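Local coordinates for protein lysin (Enterococcus phage IMEEF1, PDB 6IST) that probably cleaves amide or peptide bonds in the peptidoglycan of enterococcal cell walls through a calcium-binding CHAP-family cysteine peptidase domain, at residues 101-106 against 124-129; 70-75 against 133-138. One frame throughout, in Å; residues are numbered along the deposited sequence.

Contact 1 and contact 2 lie on one antiparallel sheet of the CHAP domain, in the order 62-65, 132-137, 77-80, 90-94, 103-108, 123-128. Contact 1 pairs its last two strands, 103-108 and 123-128; contact 2 packs the loop leading into strand 77-80 against strand 132-137. Both segments of contact 1 fall between the two segments of contact 2 along the chain, and strand 132-137 directly follows strand 123-128. Their centres are about 12 Å apart, and they meet through Ile72, whose CD1 lies 3.4 Å from Phe104 CD1 and also packs on Met129. Ile72 thus joins the two contacts by apolar packing within the same domain.

Contact 1 (101-106 against 124-129); sequences DGTFVS and AIHHNM
A side-chain hydrogen bond links His126 of the outermost strand to Thr103 of its neighbour, residues that are not paired with each other in the ladder: His126 NE2 donates to Thr103 OG1 over 2.8 Å, with the hydroxyl close to the imidazole plane. His126 CG stands anti to its backbone N (chi1 -171°), and the two side chains cross obliquely. The hydroxyl in turn donates to Asp101 OD1 at 2.7 Å, on the syn side of the carboxylate. The same OD1 accepts the backbone N of Thr103, closing an Asx turn.

Between these strands the ladder is antiparallel. Phe104 and His127 form one hydrogen-bonded pair, with His127 N to Phe104 O at 2.7 Å and Phe104 N to His127 O at 3.0 Å; Ser106 and Ile125 form the next. Val105 and His126 make the non-hydrogen-bonded pair between them.

On the face carrying Phe104, Ser106, Ile125 and His127, the CB of His127 sits over one face of the Phe104 ring, 3.8 Å from its centroid, a CH-pi contact displaced toward the rim. The two rings are tilted by 27° and slid so far apart that they barely overlap. Met129 SD approaches the Phe104 ring obliquely, 3.7 Å from CE1, a Met-aromatic contact. Over the centre of the His127 ring lies Ile125 CG2. A water accepts from Met129 N and donates to Gly102 O, bridging the two segments beyond the Phe104-His127 pair.

Ser106 OG and His127 NE2 are each hydrogen-bonded to Asp108, one to each carboxylate oxygen. Asp108 also fits the acidic position of a possible Cys29-His90-Asp108 triad, so this strand pair may serve as a second shell that positions its carboxylate.

Contact 2 (70-75 against 133-138); sequences TQIKAG and WGVIRP
Lys73 and Arg137 cross obliquely, the CG methylene of the lysine lying over one face of the guanidinium. Lys73 CG stands 3.5 Å above that plane, displaced toward the rim and nearest NH2, while the chain bends at chi2 (-76°) and its NZ ends 6.3 Å from Arg137 NH1. A methylene group therefore meets the flat cation, and the two like charges stay apart.

Arg137 uses its guanidinium edge for polar contacts. NH2 donates to Gln71 O at 2.9 Å, nearly in the guanidinium plane, although the bond is bent to 143° at the hydrogen. A water close to the same plane donates to Gln71 O at 2.7 Å and accepts from NH1 at 3.0 Å, so one carbonyl oxygen takes both a direct and a water-mediated bond. The arginine chain bends at chi3 (-54°), which turns NE out of the extended course of the chain up to CD. NH2 also forms a salt bridge with Asp76, whose carboxylate accepts the backbone N of Lys73; this shared acid ties the loop to the cation and should help fix the guanidinium's rotation.

Away from the charges, Ile72 CG1 meets Val135 CG1 at 4.2 Å in a light apolar contact. Pro138 CD lies 3.5 Å from Gly75 O, and that oxygen accepts a hydrogen bond from Tyr140 OH.

Segment 70-75 lies in the connection between strands 62-65 and 77-80, the two neighbours of strand 132-137 in the sheet. Val135 rests on Ile64 and Met78 of those strands, while Pro138 packs on Met37 and Phe41 of helix 29-41.

Contact 1 (101-106 against 124-129)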
# COMPACT_ATOMS: atom_id res chain seq x y z
N ASP C 101 10.70 -36.69 -18.54
CA ASP C 101 11.91 -37.43 -18.12
C ASP C 101 12.46 -37.00 -16.74
O ASP C 101 13.60 -37.33 -16.39
CB ASP C 101 12.98 -37.29 -19.20
CG ASP C 101 13.55 -35.84 -19.32
OD1 ASP C 101 13.04 -34.90 -18.64
OD2 ASP C 101 14.50 -35.63 -20.11
N GLY C 102 11.67 -36.28 -15.94
CA GLY C 102 12.16 -35.83 -14.65
C GLY C 102 13.05 -34.57 -14.63
O GLY C 102 13.77 -34.31 -13.62
N THR C 103 13.11 -33.83 -15.72
CA THR C 103 13.91 -32.61 -15.77
C THR C 103 13.05 -31.39 -16.02
O THR C 103 11.83 -31.48 -16.31
CB THR C 103 15.04 -32.70 -16.83
OG1 THR C 103 14.46 -32.71 -18.14
CG2 THR C 103 15.88 -33.96 -16.64
N PHE C 104 13.67 -30.23 -15.83
CA PHE C 104 13.06 -28.98 -16.13
C PHE C 104 14.13 -27.91 -16.42
O PHE C 104 15.32 -28.10 -16.13
CB PHE C 104 12.12 -28.56 -14.97
CG PHE C 104 12.83 -28.24 -13.67
CD1 PHE C 104 13.06 -29.24 -12.72
CD2 PHE C 104 13.19 -26.99 -13.38
CE1 PHE C 104 13.72 -28.98 -11.54
CE2 PHE C 104 13.89 -26.70 -12.21
CZ PHE C 104 14.09 -27.69 -11.28
N VAL C 105 13.70 -26.80 -16.98
CA VAL C 105 14.55 -25.67 -17.21
C VAL C 105 14.14 -24.45 -16.38
O VAL C 105 13.02 -24.06 -16.40
CB VAL C 105 14.55 -25.31 -18.70
CG1 VAL C 105 15.35 -24.08 -18.98
CG2 VAL C 105 15.11 -26.48 -19.52
N SER C 106 15.08 -23.87 -15.66
CA SER C 106 14.89 -22.64 -14.95
C SER C 106 16.09 -21.66 -15.19
O SER C 106 17.20 -22.08 -15.54
CB SER C 106 14.55 -22.89 -13.45
OG SER C 106 15.69 -23.42 -12.76
N ALA C 124 20.47 -20.08 -17.86
CA ALA C 124 19.40 -21.01 -18.09
C ALA C 124 19.95 -22.42 -17.88
O ALA C 124 20.89 -22.81 -18.54
CB ALA C 124 18.78 -20.84 -19.49
N ILE C 125 19.40 -23.12 -16.89
CA ILE C 125 19.88 -24.39 -16.40
C ILE C 125 18.87 -25.54 -16.65
O ILE C 125 17.68 -25.44 -16.27
CB ILE C 125 20.04 -24.35 -14.87
CG1 ILE C 125 20.78 -23.08 -14.38
CG2 ILE C 125 20.75 -25.63 -14.41
CD1 ILE C 125 22.13 -22.97 -14.97
N HIS C 126 19.33 -26.64 -17.24
CA HIS C 126 18.56 -27.86 -17.35
C HIS C 126 18.77 -28.66 -16.08
O HIS C 126 19.81 -29.28 -15.92
CB HIS C 126 19.02 -28.64 -18.59
CG HIS C 126 18.17 -29.84 -18.96
ND1 HIS C 126 18.58 -30.76 -19.92
CD2 HIS C 126 16.94 -30.25 -18.56
CE1 HIS C 126 17.66 -31.70 -20.06
NE2 HIS C 126 16.65 -31.42 -19.24
N HIS C 127 17.80 -28.61 -15.17
CA HIS C 127 17.91 -29.29 -13.87
C HIS C 127 17.25 -30.65 -13.83
O HIS C 127 16.32 -30.94 -14.58
CB HIS C 127 17.16 -28.47 -12.83
CG HIS C 127 17.86 -27.20 -12.40
ND1 HIS C 127 18.94 -27.22 -11.55
CD2 HIS C 127 17.56 -25.90 -12.61
CE1 HIS C 127 19.24 -25.97 -11.20
NE2 HIS C 127 18.46 -25.14 -11.88
N ASN C 128 17.64 -31.47 -12.85
CA ASN C 128 16.82 -32.55 -12.37
C ASN C 128 16.18 -32.13 -11.04
O ASN C 128 16.34 -30.99 -10.55
CB ASN C 128 17.62 -33.86 -12.28
CG ASN C 128 18.74 -33.77 -11.25
OD1 ASN C 128 18.68 -33.00 -10.31
ND2 ASN C 128 19.79 -34.52 -11.47
N MET C 129 15.50 -33.09 -10.45
CA MET C 129 14.70 -32.84 -9.27
C MET C 129 15.45 -33.07 -7.96
O MET C 129 14.83 -32.91 -6.90
CB MET C 129 13.43 -33.72 -9.32
CG MET C 129 12.40 -33.27 -10.41
SD MET C 129 11.66 -31.68 -10.14
CE MET C 129 10.44 -32.04 -8.85
O HOH W 1 14.87 -35.73 -11.65

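Contact 2 (70-75 against 133-138)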
# COMPACT_ATOMS: atom_id res chain seq x y z
N THR C 70 6.84 -33.04 -13.77
CA THR C 70 5.68 -32.76 -14.58
C THR C 70 4.69 -31.85 -13.91
O THR C 70 3.82 -31.38 -14.57
CB THR C 70 4.96 -34.03 -15.08
OG1 THR C 70 4.41 -34.74 -13.95
CG2 THR C 70 5.93 -34.98 -15.82
N GLN C 71 4.81 -31.58 -12.61
CA GLN C 71 3.99 -30.62 -11.96
C GLN C 71 4.45 -29.13 -12.18
O GLN C 71 3.76 -28.24 -11.74
CB GLN C 71 3.96 -30.89 -10.44
CG GLN C 71 3.43 -32.26 -10.03
CD GLN C 71 3.58 -32.50 -8.53
OE1 GLN C 71 4.57 -33.03 -8.10
NE2 GLN C 71 2.63 -32.00 -7.74
N ILE C 72 5.64 -28.90 -12.75
CA ILE C 72 6.26 -27.59 -12.87
C ILE C 72 5.66 -26.98 -14.11
O ILE C 72 5.55 -27.66 -15.15
CB ILE C 72 7.79 -27.64 -13.01
CG1 ILE C 72 8.37 -28.15 -11.68
CG2 ILE C 72 8.39 -26.28 -13.30
CD1 ILE C 72 9.79 -28.68 -11.79
N LYS C 73 5.22 -25.74 -13.96
CA LYS C 73 4.71 -24.94 -15.06
C LYS C 73 5.60 -23.76 -15.31
O LYS C 73 6.23 -23.19 -14.39
CB LYS C 73 3.30 -24.43 -14.73
CG LYS C 73 2.27 -25.50 -14.51
CD LYS C 73 1.79 -26.15 -15.77
CE LYS C 73 0.80 -27.29 -15.44
NZ LYS C 73 0.19 -27.91 -16.66
N ALA C 74 5.64 -23.29 -16.55
CA ALA C 74 6.41 -22.13 -16.86
C ALA C 74 5.93 -20.92 -16.04
O ALA C 74 4.73 -20.79 -15.78
CB ALA C 74 6.32 -21.83 -18.35
N GLY C 75 6.89 -20.25 -15.45
CA GLY C 75 6.66 -19.02 -14.67
C GLY C 75 6.54 -19.31 -13.17
O GLY C 75 6.38 -18.36 -12.37
N TRP C 133 12.08 -28.93 -3.51
CA TRP C 133 10.97 -29.03 -2.57
C TRP C 133 9.67 -28.82 -3.30
O TRP C 133 8.72 -29.57 -3.14
CB TRP C 133 11.14 -27.94 -1.50
CG TRP C 133 10.08 -27.97 -0.51
CD1 TRP C 133 10.09 -28.63 0.61
CD2 TRP C 133 8.82 -27.26 -0.56
NE1 TRP C 133 8.93 -28.41 1.31
CE2 TRP C 133 8.11 -27.62 0.57
CE3 TRP C 133 8.23 -26.40 -1.48
CZ2 TRP C 133 6.83 -27.08 0.86
CZ3 TRP C 133 6.97 -25.92 -1.24
CH2 TRP C 133 6.28 -26.25 -0.06
N GLY C 134 9.63 -27.81 -4.14
CA GLY C 134 8.36 -27.44 -4.81
C GLY C 134 8.38 -26.10 -5.52
O GLY C 134 9.45 -25.58 -5.91
N VAL C 135 7.20 -25.49 -5.69
CA VAL C 135 7.03 -24.33 -6.44
C VAL C 135 6.14 -23.33 -5.75
O VAL C 135 5.33 -23.76 -4.90
CB VAL C 135 6.46 -24.59 -7.83
CG1 VAL C 135 7.46 -25.40 -8.63
CG2 VAL C 135 5.05 -25.15 -7.84
N ILE C 136 6.37 -22.06 -6.03
CA ILE C 136 5.34 -21.00 -5.80
C ILE C 136 4.84 -20.65 -7.16
O ILE C 136 5.64 -20.37 -8.07
CB ILE C 136 5.90 -19.82 -5.02
CG1 ILE C 136 6.08 -20.27 -3.60
CG2 ILE C 136 4.93 -18.64 -5.04
CD1 ILE C 136 6.91 -19.38 -2.69
N ARG C 137 3.53 -20.78 -7.33
CA ARG C 137 2.87 -20.46 -8.59
C ARG C 137 2.18 -19.10 -8.48
O ARG C 137 1.19 -18.97 -7.74
CB ARG C 137 1.90 -21.58 -8.92
CG ARG C 137 1.12 -21.32 -10.17
CD ARG C 137 0.66 -22.65 -10.74
NE ARG C 137 1.81 -23.55 -10.91
CZ ARG C 137 1.75 -24.89 -10.96
NH1 ARG C 137 0.57 -25.51 -10.89
NH2 ARG C 137 2.85 -25.61 -11.10
N PRO C 138 2.73 -18.08 -9.14
CA PRO C 138 2.09 -16.73 -9.13
C PRO C 138 0.80 -16.83 -9.96
O PRO C 138 0.67 -17.75 -10.82
CB PRO C 138 3.07 -15.82 -9.87
CG PRO C 138 4.36 -16.53 -9.81
CD PRO C 138 4.02 -18.02 -9.84
O HOH W 2 1.13 -28.42 -11.15